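Side-chain contacts in cysteine protease S273R (PDB 6LJ9), which is a cysteine protease of African swine fever virus that probably matures the polyprotein precursors pp220 and pp62 into core-shell proteins: residues 6-11 with 101-106; 34-39 with 54-59; 86-91 with 264-269; 130-135 with 174-179; 180-185 with 247-252. All blocks are in the same frame, centred on the assembly; numbering follows the deposited sequence.

Contact 1. Residues 6-11 with 101-106; sequences KITSSP and AIKYTK
K103 and Y104, at the end of helix 90-103, put their side chains up against T8 in the loop that follows helix 3-6. K103 can be traced outward from CB. CG stands anti to the backbone N (chi1 165°), which sends the chain over the ring of the neighbouring tyrosine. CG lies 4.0 Å above the plane of the Y104 ring, offset toward its rim. CD, the next carbon, is 3.9 Å from Y104 CE2. K103 CE reaches the phenol end of the ring, 3.5 Å from Y104 CZ, and is also the carbon that meets T8, 3.8 Å from its OG1. Beyond CE the chain bends (chi4 58°) and NZ turns off from the ring. T8 OG1 comes to the Y104 ring at the edge, near its plane, and stands 3.1 Å from the phenol OH. Both hydroxyls have polar partners on or next to helix 232-244: R241 NH2 donates to T8 OG1, and Y104 OH is hydrogen-bonded to D245 OD1. D245 also accepts from T8 N through OD2, which ties the loop to the same carboxylate. The contact lies at the surface along helix 232-244, where K103 packs on R241 and Y104 on L244, while A101 and I102 pack against V141 of strand 139-141.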
# COMPACT_ATOMS: atom_id res chain seq x y z
N LYS B 6 8.45 -14.96 5.96
CA LYS B 6 7.77 -13.76 6.43
C LYS B 6 7.33 -12.88 5.26
O LYS B 6 6.16 -12.46 5.20
CB LYS B 6 8.68 -12.97 7.37
CG LYS B 6 8.58 -13.37 8.83
CD LYS B 6 9.35 -12.39 9.71
CE LYS B 6 9.04 -12.59 11.18
NZ LYS B 6 9.70 -11.55 12.02
N ILE B 7 8.24 -12.58 4.34
CA ILE B 7 7.96 -11.65 3.25
C ILE B 7 6.99 -12.29 2.27
O ILE B 7 6.69 -13.49 2.35
CB ILE B 7 9.26 -11.21 2.55
CG1 ILE B 7 9.90 -12.38 1.81
CG2 ILE B 7 10.23 -10.62 3.56
CD1 ILE B 7 11.21 -12.03 1.13
N THR B 8 6.49 -11.49 1.33
CA THR B 8 5.37 -11.88 0.47
C THR B 8 5.81 -12.41 -0.89
O THR B 8 4.95 -12.67 -1.75
CB THR B 8 4.42 -10.70 0.29
OG1 THR B 8 5.10 -9.63 -0.37
CG2 THR B 8 3.90 -10.22 1.63
N SER B 9 7.11 -12.58 -1.12
CA SER B 9 7.59 -13.07 -2.41
C SER B 9 7.58 -14.59 -2.45
O SER B 9 7.33 -15.27 -1.46
CB SER B 9 8.99 -12.53 -2.70
OG SER B 9 9.89 -12.89 -1.67
N SER B 10 7.88 -15.13 -3.63
CA SER B 10 7.83 -16.56 -3.87
C SER B 10 8.86 -16.90 -4.94
O SER B 10 9.33 -16.01 -5.66
CB SER B 10 6.43 -17.00 -4.31
OG SER B 10 6.17 -16.62 -5.65
N PRO B 11 9.25 -18.17 -5.05
CA PRO B 11 10.21 -18.57 -6.10
C PRO B 11 9.66 -18.51 -7.51
O PRO B 11 10.39 -18.84 -8.45
CB PRO B 11 10.57 -20.01 -5.72
CG PRO B 11 10.19 -20.14 -4.27
CD PRO B 11 8.99 -19.27 -4.10
N ALA B 101 8.32 -1.38 -7.47
CA ALA B 101 7.56 -0.14 -7.46
C ALA B 101 6.20 -0.29 -8.13
O ALA B 101 5.30 0.52 -7.88
CB ALA B 101 8.35 0.98 -8.14
N ILE B 102 6.02 -1.32 -8.96
CA ILE B 102 4.71 -1.61 -9.53
C ILE B 102 3.77 -2.12 -8.45
O ILE B 102 2.64 -1.65 -8.31
CB ILE B 102 4.84 -2.62 -10.69
CG1 ILE B 102 5.94 -2.20 -11.66
CG2 ILE B 102 3.51 -2.77 -11.41
CD1 ILE B 102 6.24 -3.23 -12.72
N LYS B 103 4.23 -3.09 -7.66
CA LYS B 103 3.39 -3.72 -6.65
C LYS B 103 3.22 -2.82 -5.43
O LYS B 103 2.10 -2.63 -4.94
CB LYS B 103 3.99 -5.07 -6.25
CG LYS B 103 3.44 -5.67 -4.98
CD LYS B 103 4.08 -7.03 -4.71
CE LYS B 103 3.83 -7.49 -3.28
NZ LYS B 103 2.38 -7.58 -2.96
N TYR B 104 4.32 -2.25 -4.94
CA TYR B 104 4.28 -1.31 -3.82
C TYR B 104 4.18 0.10 -4.40
O TYR B 104 5.18 0.72 -4.75
CB TYR B 104 5.51 -1.48 -2.94
CG TYR B 104 5.66 -2.87 -2.37
CD1 TYR B 104 4.98 -3.25 -1.22
CD2 TYR B 104 6.48 -3.81 -2.98
CE1 TYR B 104 5.10 -4.52 -0.70
CE2 TYR B 104 6.61 -5.09 -2.47
CZ TYR B 104 5.92 -5.44 -1.32
OH TYR B 104 6.05 -6.71 -0.81
N THR B 105 2.95 0.61 -4.49
CA THR B 105 2.67 1.85 -5.20
C THR B 105 3.04 3.10 -4.40
O THR B 105 2.94 4.21 -4.94
CB THR B 105 1.20 1.92 -5.59
OG1 THR B 105 0.38 1.87 -4.41
CG2 THR B 105 0.84 0.74 -6.49
N LYS B 106 3.44 2.96 -3.13
CA LYS B 106 3.95 4.07 -2.34
C LYS B 106 5.45 3.95 -2.10
O LYS B 106 5.96 4.51 -1.12
CB LYS B 106 3.20 4.18 -1.02
CG LYS B 106 1.73 4.56 -1.16
CD LYS B 106 1.13 4.98 0.17
CE LYS B 106 -0.34 5.36 0.03
NZ LYS B 106 -1.19 4.19 -0.34

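Contact 2. Residues 34-39 with 54-59; sequences TSFLQK and HPAVKA
F36 of helix 34-37 and V57 of helix 55-64 join two short helices of the largely helical N-terminal part of the chain, about 30 Å from the centre of the chain. V57 CG2 sits over one face of the phenyl ring in a CH-pi contact, 3.9 Å from the F36 ring centroid and 28° off the normal. It leans toward the inner end of the ring: V57 CG2 lies 3.6 Å from F36 CD1 and 3.8 Å from F36 CB. V57 keeps CG1 anti to its backbone N (chi1 180°), which leaves CG2 as the branch that meets the phenylalanine. The side chains run antiparallel alongside one another, and the outer end of the ring arrives at the first turn of the second helix, where F36 CE1 is 4.4 Å from A56 CB. That turn opens with an N-cap: H54 ND1 accepts from A56 N at 3.0 Å, the donor tilted from the imidazole plane, and P55 CD lies over one face of the same imidazole. Y60, one turn on from V57, meets the F36 ring edge-to-face. L43 touches both F36 and H54 from the intervening loop, while V57 also packs on L33 and V51.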
# COMPACT_ATOMS: atom_id res chain seq x y z
N THR B 34 1.69 -22.37 -28.05
CA THR B 34 1.34 -23.61 -27.38
C THR B 34 2.13 -24.79 -27.93
O THR B 34 2.33 -25.79 -27.22
CB THR B 34 -0.16 -23.87 -27.51
OG1 THR B 34 -0.48 -25.15 -26.93
CG2 THR B 34 -0.57 -23.86 -28.97
N SER B 35 2.57 -24.71 -29.18
CA SER B 35 3.37 -25.78 -29.76
C SER B 35 4.75 -25.86 -29.10
O SER B 35 5.22 -26.95 -28.77
CB SER B 35 3.52 -25.59 -31.27
OG SER B 35 4.44 -26.51 -31.82
N PHE B 36 5.40 -24.71 -28.91
CA PHE B 36 6.73 -24.71 -28.31
C PHE B 36 6.68 -24.97 -26.81
O PHE B 36 7.59 -25.59 -26.26
CB PHE B 36 7.43 -23.38 -28.59
CG PHE B 36 7.83 -23.19 -30.03
CD1 PHE B 36 8.97 -23.79 -30.53
CD2 PHE B 36 7.06 -22.40 -30.87
CE1 PHE B 36 9.34 -23.61 -31.85
CE2 PHE B 36 7.43 -22.22 -32.19
CZ PHE B 36 8.57 -22.83 -32.68
N LEU B 37 5.63 -24.50 -26.14
CA LEU B 37 5.57 -24.61 -24.68
C LEU B 37 5.42 -26.05 -24.22
O LEU B 37 5.95 -26.41 -23.16
CB LEU B 37 4.42 -23.75 -24.14
CG LEU B 37 4.63 -22.24 -24.16
CD1 LEU B 37 3.33 -21.52 -23.85
CD2 LEU B 37 5.71 -21.84 -23.16
N GLN B 38 4.71 -26.88 -24.98
CA GLN B 38 4.46 -28.25 -24.55
C GLN B 38 5.60 -29.20 -24.91
O GLN B 38 5.57 -30.36 -24.48
CB GLN B 38 3.15 -28.76 -25.16
CG GLN B 38 1.94 -27.90 -24.80
CD GLN B 38 0.63 -28.63 -24.95
OE1 GLN B 38 0.48 -29.76 -24.51
NE2 GLN B 38 -0.34 -27.98 -25.59
N LYS B 39 6.59 -28.75 -25.67
CA LYS B 39 7.80 -29.51 -25.95
C LYS B 39 9.03 -28.74 -25.48
O LYS B 39 10.09 -28.78 -26.10
CB LYS B 39 7.90 -29.84 -27.44
CG LYS B 39 7.92 -28.63 -28.35
CD LYS B 39 7.78 -29.03 -29.81
CE LYS B 39 7.77 -27.81 -30.71
NZ LYS B 39 7.30 -28.15 -32.08
N HIS B 54 14.33 -18.80 -26.44
CA HIS B 54 14.93 -19.76 -27.35
C HIS B 54 14.98 -19.18 -28.76
O HIS B 54 14.02 -18.54 -29.20
CB HIS B 54 14.13 -21.06 -27.34
CG HIS B 54 14.81 -22.20 -28.03
ND1 HIS B 54 14.81 -22.34 -29.40
CD2 HIS B 54 15.51 -23.25 -27.54
CE1 HIS B 54 15.48 -23.43 -29.73
NE2 HIS B 54 15.92 -24.00 -28.62
N PRO B 55 16.08 -19.37 -29.48
CA PRO B 55 16.20 -18.75 -30.82
C PRO B 55 15.15 -19.22 -31.81
O PRO B 55 14.74 -18.44 -32.68
CB PRO B 55 17.61 -19.14 -31.26
CG PRO B 55 17.96 -20.34 -30.43
CD PRO B 55 17.29 -20.12 -29.11
N ALA B 56 14.69 -20.47 -31.70
CA ALA B 56 13.64 -20.94 -32.60
C ALA B 56 12.30 -20.27 -32.29
O ALA B 56 11.53 -19.97 -33.21
CB ALA B 56 13.51 -22.46 -32.50
N VAL B 57 12.02 -20.03 -31.01
CA VAL B 57 10.78 -19.35 -30.64
C VAL B 57 10.85 -17.87 -31.03
O VAL B 57 9.85 -17.27 -31.42
CB VAL B 57 10.49 -19.53 -29.14
CG1 VAL B 57 9.21 -18.82 -28.74
CG2 VAL B 57 10.42 -21.01 -28.80
N LYS B 58 12.04 -17.27 -30.92
CA LYS B 58 12.21 -15.88 -31.33
C LYS B 58 11.92 -15.70 -32.82
O LYS B 58 11.34 -14.69 -33.23
CB LYS B 58 13.62 -15.40 -31.00
CG LYS B 58 13.87 -15.16 -29.52
CD LYS B 58 15.31 -14.71 -29.28
CE LYS B 58 15.53 -14.28 -27.84
NZ LYS B 58 16.94 -13.88 -27.60
N ALA B 59 12.33 -16.68 -33.63
CA ALA B 59 12.07 -16.59 -35.07
C ALA B 59 10.59 -16.76 -35.38
O ALA B 59 10.04 -16.05 -36.22
CB ALA B 59 12.90 -17.63 -35.81

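Contact 3. Residues 86-91 with 264-269; sequences GLLTNF and KFRTHL
R266 of helix 259-269 grips G86 O end-on with both terminal nitrogens, NH1 and NH2 each 3.0 Å from that one oxygen. The carbonyl meets the guanidinium at its edge, close to its plane. The two donors differ when seen from the oxygen: NH1 lies in the carbonyl plane, whereas NH2 stands above it, 46° out. Both bonds are bent, as a fork onto a single acceptor requires, with N-H...O angles of 144° and 140°. NH1 has a further acceptor in P81 O, and NE forms a salt bridge with E231. The arginine chain is extended from CG to NE, which carries the guanidinium from its helix across to the 86-91 loop. Outside the polar grip, L88 CD1 comes obliquely to the guanidinium, 3.9 Å from R266 NH1. L88 also packs on P81, P234, L237 and I93, and L269, a turn further along the R266 helix, covers L237, T96 and W100. All three guanidinium nitrogens thus have acceptors in a buried place, and the E231 carboxylate probably offsets the charge. E231 directly precedes C232, the inferred nucleophile, and the L88 side chain is about 7 Å from the side chain of that cysteine. R266 therefore ties the immediate neighbour of the inferred nucleophile to the backbone carbonyls of G86 and P81.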
# COMPACT_ATOMS: atom_id res chain seq x y z
N GLY B 86 26.77 -15.81 -8.54
CA GLY B 86 27.39 -14.68 -9.20
C GLY B 86 26.95 -13.36 -8.60
O GLY B 86 25.84 -13.22 -8.08
N LEU B 87 27.83 -12.37 -8.67
CA LEU B 87 27.57 -11.08 -8.05
C LEU B 87 26.52 -10.30 -8.83
O LEU B 87 26.45 -10.37 -10.06
CB LEU B 87 28.85 -10.26 -7.95
CG LEU B 87 30.05 -10.89 -7.24
CD1 LEU B 87 31.10 -9.84 -6.92
CD2 LEU B 87 29.61 -11.62 -5.99
N LEU B 88 25.72 -9.55 -8.09
CA LEU B 88 24.69 -8.71 -8.69
C LEU B 88 25.31 -7.46 -9.31
O LEU B 88 26.25 -6.88 -8.77
CB LEU B 88 23.66 -8.30 -7.63
CG LEU B 88 22.36 -9.09 -7.59
CD1 LEU B 88 22.62 -10.59 -7.60
CD2 LEU B 88 21.53 -8.70 -6.37
N THR B 89 24.78 -7.07 -10.46
CA THR B 89 25.19 -5.84 -11.13
C THR B 89 24.18 -4.73 -10.85
O THR B 89 23.12 -4.95 -10.26
CB THR B 89 25.33 -6.07 -12.64
OG1 THR B 89 24.05 -6.39 -13.20
CG2 THR B 89 26.29 -7.21 -12.92
N ASN B 90 24.53 -3.52 -11.28
CA ASN B 90 23.61 -2.40 -11.13
C ASN B 90 22.35 -2.59 -11.95
O ASN B 90 21.29 -2.06 -11.61
CB ASN B 90 24.31 -1.09 -11.52
CG ASN B 90 25.26 -1.27 -12.69
OD1 ASN B 90 25.31 -2.32 -13.32
ND2 ASN B 90 26.04 -0.23 -12.98
N PHE B 91 22.44 -3.36 -13.04
CA PHE B 91 21.25 -3.61 -13.86
C PHE B 91 20.31 -4.59 -13.17
O PHE B 91 19.09 -4.43 -13.23
CB PHE B 91 21.66 -4.14 -15.23
CG PHE B 91 22.57 -3.22 -15.99
CD1 PHE B 91 22.08 -2.05 -16.55
CD2 PHE B 91 23.91 -3.52 -16.15
CE1 PHE B 91 22.91 -1.20 -17.25
CE2 PHE B 91 24.75 -2.67 -16.85
CZ PHE B 91 24.25 -1.51 -17.40
N LYS B 264 18.77 -18.68 -1.27
CA LYS B 264 17.42 -19.06 -1.68
C LYS B 264 16.60 -17.85 -2.10
O LYS B 264 15.67 -17.99 -2.90
CB LYS B 264 16.72 -19.81 -0.54
CG LYS B 264 17.32 -21.16 -0.22
CD LYS B 264 16.59 -21.83 0.94
CE LYS B 264 17.16 -23.20 1.25
NZ LYS B 264 16.50 -23.83 2.43
N PHE B 265 16.93 -16.67 -1.58
CA PHE B 265 16.23 -15.45 -1.98
C PHE B 265 16.52 -15.08 -3.43
O PHE B 265 15.75 -14.31 -4.02
CB PHE B 265 16.61 -14.30 -1.05
CG PHE B 265 15.84 -13.04 -1.31
CD1 PHE B 265 14.46 -13.01 -1.19
CD2 PHE B 265 16.50 -11.87 -1.66
CE1 PHE B 265 13.75 -11.85 -1.42
CE2 PHE B 265 15.79 -10.70 -1.89
CZ PHE B 265 14.41 -10.70 -1.77
N ARG B 266 17.61 -15.60 -4.01
CA ARG B 266 17.87 -15.38 -5.43
C ARG B 266 16.75 -15.93 -6.30
O ARG B 266 16.43 -15.36 -7.35
CB ARG B 266 19.20 -16.00 -5.83
CG ARG B 266 20.42 -15.33 -5.22
CD ARG B 266 21.69 -16.10 -5.56
NE ARG B 266 22.90 -15.42 -5.11
CZ ARG B 266 23.65 -14.64 -5.89
NH1 ARG B 266 23.32 -14.45 -7.16
NH2 ARG B 266 24.73 -14.06 -5.39
N THR B 267 16.13 -17.04 -5.88
CA THR B 267 15.01 -17.60 -6.61
C THR B 267 13.76 -16.74 -6.50
O THR B 267 12.85 -16.87 -7.32
CB THR B 267 14.71 -19.02 -6.13
OG1 THR B 267 14.18 -18.98 -4.80
CG2 THR B 267 15.97 -19.87 -6.14
N HIS B 268 13.69 -15.86 -5.49
CA HIS B 268 12.60 -14.90 -5.38
C HIS B 268 12.84 -13.64 -6.20
O HIS B 268 11.89 -12.89 -6.45
CB HIS B 268 12.39 -14.50 -3.92
CG HIS B 268 11.87 -15.61 -3.06
ND1 HIS B 268 10.88 -15.42 -2.12
CD2 HIS B 268 12.22 -16.92 -2.98
CE1 HIS B 268 10.63 -16.57 -1.51
NE2 HIS B 268 11.43 -17.49 -2.01
N LEU B 269 14.08 -13.40 -6.63
CA LEU B 269 14.44 -12.15 -7.30
C LEU B 269 14.39 -12.26 -8.82
O LEU B 269 13.81 -11.41 -9.49
CB LEU B 269 15.84 -11.71 -6.86
CG LEU B 269 16.00 -11.16 -5.44
CD1 LEU B 269 17.47 -10.99 -5.09
CD2 LEU B 269 15.26 -9.85 -5.30

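Contact 4. Residues 130-135 with 174-179; sequences VKVYKG and VDMRGD
M176, a selenomethionine just after strand 169-175, packs against V132 and Y133 of helix 129-134. The tight part is apolar. M176 SE lies 4.0 Å from Y133 CD1, and M176 CB is just as close to that ring carbon. SE stands 5.3 Å from the Y133 ring centroid, far off the normal, an oblique Met-aromatic contact. Bent at chi3 (-72°), the side chain turns its CE methyl toward the helix, 4.5 Å from V132 CG1. With CG anti to its backbone N (chi1 -172°), Y133 swings its ring out toward M176; the ring and the selenomethionine chain lie side by side, pointing opposite ways. The looser part begins at the outer end of this ring. M176 O lies at its edge, 3.8 Å from Y133 CE1, and a water bridges the two residues, 3.0 Å from both Y133 OH and M176 O and donating to the carbonyl. W181 covers Y133 and M176 on the sheet side, and N246 of the second subunit packs on the tyrosine. D175 fixes the turn: its OD1 accepts from R177 N, while R177 NE forms a 2.7 Å salt bridge to D175 OD1 from the opposite face of the carboxylate. The helix closes at G135 with a Schellman motif, and D175 to R177 form an Asx turn that opens the connection between antiparallel strands 169-175 and 181-186, a beta hairpin.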
# COMPACT_ATOMS: atom_id res chain seq x y z
N VAL B 130 11.34 15.30 0.79
CA VAL B 130 10.05 15.95 0.99
C VAL B 130 9.23 15.92 -0.30
O VAL B 130 8.03 15.62 -0.29
CB VAL B 130 10.24 17.39 1.49
CG1 VAL B 130 8.90 18.11 1.57
CG2 VAL B 130 10.92 17.39 2.85
N LYS B 131 9.87 16.22 -1.43
CA LYS B 131 9.18 16.13 -2.71
C LYS B 131 8.82 14.68 -3.04
O LYS B 131 7.83 14.42 -3.73
CB LYS B 131 10.03 16.73 -3.83
CG LYS B 131 10.42 18.19 -3.61
CD LYS B 131 11.35 18.69 -4.71
CE LYS B 131 10.58 19.21 -5.92
NZ LYS B 131 10.02 20.56 -5.65
N VAL B 132 9.61 13.73 -2.55
CA VAL B 132 9.26 12.31 -2.69
C VAL B 132 7.98 12.02 -1.93
O VAL B 132 7.07 11.35 -2.44
CB VAL B 132 10.42 11.42 -2.21
CG1 VAL B 132 9.98 9.97 -2.13
CG2 VAL B 132 11.61 11.56 -3.14
N TYR B 133 7.88 12.52 -0.70
CA TYR B 133 6.69 12.28 0.11
C TYR B 133 5.47 12.97 -0.48
O TYR B 133 4.36 12.43 -0.44
CB TYR B 133 6.94 12.76 1.54
CG TYR B 133 5.85 12.38 2.52
CD1 TYR B 133 5.88 11.17 3.20
CD2 TYR B 133 4.79 13.24 2.77
CE1 TYR B 133 4.89 10.83 4.09
CE2 TYR B 133 3.79 12.91 3.66
CZ TYR B 133 3.85 11.70 4.32
OH TYR B 133 2.85 11.37 5.21
N LYS B 134 5.66 14.17 -1.04
CA LYS B 134 4.55 14.93 -1.61
C LYS B 134 4.15 14.46 -3.00
O LYS B 134 3.11 14.89 -3.51
CB LYS B 134 4.91 16.42 -1.66
CG LYS B 134 4.85 17.12 -0.32
CD LYS B 134 5.19 18.59 -0.46
CE LYS B 134 4.49 19.43 0.60
NZ LYS B 134 4.82 18.97 1.98
N GLY B 135 4.94 13.59 -3.63
CA GLY B 135 4.64 13.14 -4.97
C GLY B 135 5.07 14.09 -6.06
O GLY B 135 4.33 14.29 -7.03
N VAL B 174 14.33 4.41 3.68
CA VAL B 174 13.71 5.52 4.40
C VAL B 174 12.25 5.14 4.61
O VAL B 174 11.48 5.04 3.65
CB VAL B 174 13.84 6.85 3.65
CG1 VAL B 174 13.12 7.96 4.41
CG2 VAL B 174 15.30 7.20 3.45
N ASP B 175 11.86 4.94 5.87
CA ASP B 175 10.50 4.54 6.22
C ASP B 175 9.76 5.76 6.73
O ASP B 175 10.06 6.28 7.82
CB ASP B 175 10.52 3.42 7.26
CG ASP B 175 9.16 2.81 7.49
OD1 ASP B 175 8.18 3.24 6.84
OD2 ASP B 175 9.06 1.88 8.32
N MSE B 176 8.79 6.23 5.95
CA MSE B 176 7.99 7.39 6.32
C MSE B 176 6.53 7.01 6.52
O MSE B 176 5.62 7.81 6.30
CB MSE B 176 8.11 8.49 5.26
CG MSE B 176 9.52 9.01 5.07
SE MSE B 176 9.72 10.09 3.45
CE MSE B 176 9.61 8.66 2.12
N ARG B 177 6.30 5.76 6.94
CA ARG B 177 4.96 5.25 7.18
C ARG B 177 4.51 5.40 8.63
O ARG B 177 3.33 5.66 8.88
CB ARG B 177 4.88 3.77 6.78
CG ARG B 177 5.09 3.49 5.30
CD ARG B 177 5.30 2.01 5.05
NE ARG B 177 6.49 1.51 5.73
CZ ARG B 177 6.98 0.28 5.59
NH1 ARG B 177 6.39 -0.57 4.77
NH2 ARG B 177 8.07 -0.08 6.25
N GLY B 178 5.43 5.25 9.58
CA GLY B 178 5.07 5.23 10.98
C GLY B 178 5.13 6.59 11.64
O GLY B 178 5.40 7.62 11.01
N ASP B 179 4.88 6.59 12.95
CA ASP B 179 4.90 7.83 13.70
C ASP B 179 6.31 8.34 13.92
O ASP B 179 6.50 9.55 14.13
CB ASP B 179 4.19 7.66 15.05
CG ASP B 179 3.76 8.99 15.66
OD1 ASP B 179 3.17 9.82 14.94
OD2 ASP B 179 4.00 9.19 16.87
O HOH W 1 2.68 8.59 6.20

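Contact 5. Residues 180-185 with 247-252; sequences CWSIEY and VSYTHF
S182 and E184, alternate residues of strand 181-186, face the ring of Y249 at the start of helix 249-254. Before them, C180 packs on K216 of the neighbouring strand and on C180 of the second subunit. W181 points to the other side of the sheet, where it stacks on H212. S182 OG comes obliquely to the tyrosine, 4.2 Å from Y249 CE2; it is hydrogen-bonded to D179 of the second subunit, and E184 OE2 lies 2.8 Å from the same hydroxyl. I183 again turns to the far side, onto V204 and K205 of helix 195-208, in the usual alternation of a beta strand. This strand lies in the five-stranded mixed sheet between 169-175 and 215-220; one face of the strand meets helix 195-208, while the other looks to Y249 and to Y239 and R243. E184 makes the closest approach: OE2 is 3.6 Å from Y249 CD2, with carboxylate and ring planes 69° apart. Its OE1 reaches 4.1 Å from Y249 CB. The buried carboxylate is held by a hydrogen bond between E184 OE1 and Y239 OH and a salt bridge from OE2 to R243. The Y249 ring packs on L218 and on D179 of the second subunit.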
# COMPACT_ATOMS: atom_id res chain seq x y z
N CYS B 180 7.31 7.46 13.86
CA CYS B 180 8.72 7.83 13.90
C CYS B 180 9.36 7.39 12.59
O CYS B 180 9.54 6.19 12.35
CB CYS B 180 9.42 7.18 15.09
SG CYS B 180 11.22 7.14 14.95
N TRP B 181 9.68 8.36 11.74
CA TRP B 181 10.34 8.07 10.48
C TRP B 181 11.81 7.74 10.73
O TRP B 181 12.45 8.30 11.63
CB TRP B 181 10.21 9.25 9.52
CG TRP B 181 8.79 9.58 9.16
CD1 TRP B 181 7.66 8.95 9.60
CD2 TRP B 181 8.35 10.62 8.27
NE1 TRP B 181 6.55 9.53 9.05
CE2 TRP B 181 6.94 10.55 8.23
CE3 TRP B 181 9.00 11.59 7.51
CZ2 TRP B 181 6.18 11.43 7.45
CZ3 TRP B 181 8.24 12.45 6.74
CH2 TRP B 181 6.84 12.37 6.72
N SER B 182 12.34 6.83 9.93
CA SER B 182 13.69 6.34 10.12
C SER B 182 14.43 6.32 8.79
O SER B 182 13.88 5.93 7.76
CB SER B 182 13.71 4.94 10.74
OG SER B 182 12.97 4.02 9.94
N ILE B 183 15.69 6.76 8.83
CA ILE B 183 16.61 6.64 7.71
C ILE B 183 17.59 5.53 8.06
O ILE B 183 18.33 5.64 9.04
CB ILE B 183 17.34 7.97 7.44
CG1 ILE B 183 16.32 9.09 7.20
CG2 ILE B 183 18.27 7.84 6.24
CD1 ILE B 183 16.89 10.48 7.35
N GLU B 184 17.58 4.46 7.27
CA GLU B 184 18.25 3.22 7.64
C GLU B 184 19.37 2.90 6.67
O GLU B 184 19.21 3.04 5.45
CB GLU B 184 17.24 2.07 7.69
CG GLU B 184 16.00 2.39 8.51
CD GLU B 184 14.88 1.39 8.28
OE1 GLU B 184 15.14 0.32 7.69
OE2 GLU B 184 13.73 1.69 8.68
N TYR B 185 20.50 2.46 7.22
CA TYR B 185 21.64 1.98 6.45
C TYR B 185 21.95 0.56 6.91
O TYR B 185 22.30 0.35 8.07
CB TYR B 185 22.86 2.89 6.64
CG TYR B 185 24.15 2.36 6.03
CD1 TYR B 185 24.99 1.54 6.77
CD2 TYR B 185 24.51 2.69 4.74
CE1 TYR B 185 26.17 1.05 6.22
CE2 TYR B 185 25.69 2.21 4.18
CZ TYR B 185 26.51 1.39 4.93
OH TYR B 185 27.68 0.90 4.40
N VAL B 247 8.73 -5.88 7.99
CA VAL B 247 9.64 -6.51 8.94
C VAL B 247 10.48 -5.40 9.57
O VAL B 247 11.19 -4.67 8.86
CB VAL B 247 10.52 -7.57 8.26
CG1 VAL B 247 11.55 -8.11 9.25
CG2 VAL B 247 9.67 -8.69 7.70
N SER B 248 10.40 -5.27 10.89
CA SER B 248 11.09 -4.19 11.58
C SER B 248 12.60 -4.32 11.41
O SER B 248 13.15 -5.42 11.26
CB SER B 248 10.73 -4.18 13.06
OG SER B 248 11.42 -3.15 13.75
N TYR B 249 13.28 -3.17 11.43
CA TYR B 249 14.74 -3.17 11.35
C TYR B 249 15.38 -3.82 12.56
O TYR B 249 16.53 -4.27 12.48
CB TYR B 249 15.27 -1.73 11.19
CG TYR B 249 14.83 -0.77 12.27
CD1 TYR B 249 15.36 -0.84 13.56
CD2 TYR B 249 13.90 0.22 12.01
CE1 TYR B 249 14.96 0.04 14.55
CE2 TYR B 249 13.50 1.11 12.99
CZ TYR B 249 14.03 1.01 14.26
OH TYR B 249 13.64 1.89 15.24
N THR B 250 14.66 -3.88 13.69
CA THR B 250 15.18 -4.52 14.89
C THR B 250 15.45 -6.01 14.67
O THR B 250 16.28 -6.58 15.39
CB THR B 250 14.19 -4.35 16.05
OG1 THR B 250 13.03 -5.16 15.81
CG2 THR B 250 13.77 -2.89 16.19
N HIS B 251 14.76 -6.65 13.72
CA HIS B 251 15.05 -8.04 13.41
C HIS B 251 16.44 -8.18 12.80
O HIS B 251 17.17 -9.13 13.12
CB HIS B 251 14.00 -8.60 12.45
CG HIS B 251 14.00 -10.10 12.35
ND1 HIS B 251 13.03 -10.89 12.93
CD2 HIS B 251 14.85 -10.95 11.72
CE1 HIS B 251 13.29 -12.16 12.67
NE2 HIS B 251 14.38 -12.22 11.94
N PHE B 252 16.82 -7.25 11.93
CA PHE B 252 18.16 -7.25 11.35
C PHE B 252 19.22 -6.82 12.35
O PHE B 252 20.42 -6.96 12.06
CB PHE B 252 18.21 -6.34 10.13
CG PHE B 252 17.32 -6.79 9.00
CD1 PHE B 252 15.96 -6.53 9.02
CD2 PHE B 252 17.85 -7.45 7.90
CE1 PHE B 252 15.14 -6.94 7.98
CE2 PHE B 252 17.04 -7.86 6.86
CZ PHE B 252 15.68 -7.60 6.90

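How the contacts relate
Contacts 3, 4 and 5 are buried, contact 1 lies at the surface, and contact 2 is partly buried in the N-terminal helices, with its centre about 46 Å from those of contacts 4 and 5. Contacts 1 and 3 both use helix 90-103 and meet where S9 OG lies 2.8 Å from H268 ND1. Contacts 4 and 5 hold neighbouring strands of one sheet, D175 N being 2.9 Å from S182 O, and both reach the second subunit. Surface contact 1 rests on hydroxyls at the edge of helix 232-244, whereas buried contact 3 pairs its charge with acceptors near the inferred nucleophile and contact 5 does so at the subunit interface; contacts 2 and 4 set hydrocarbon or selenium against a ring.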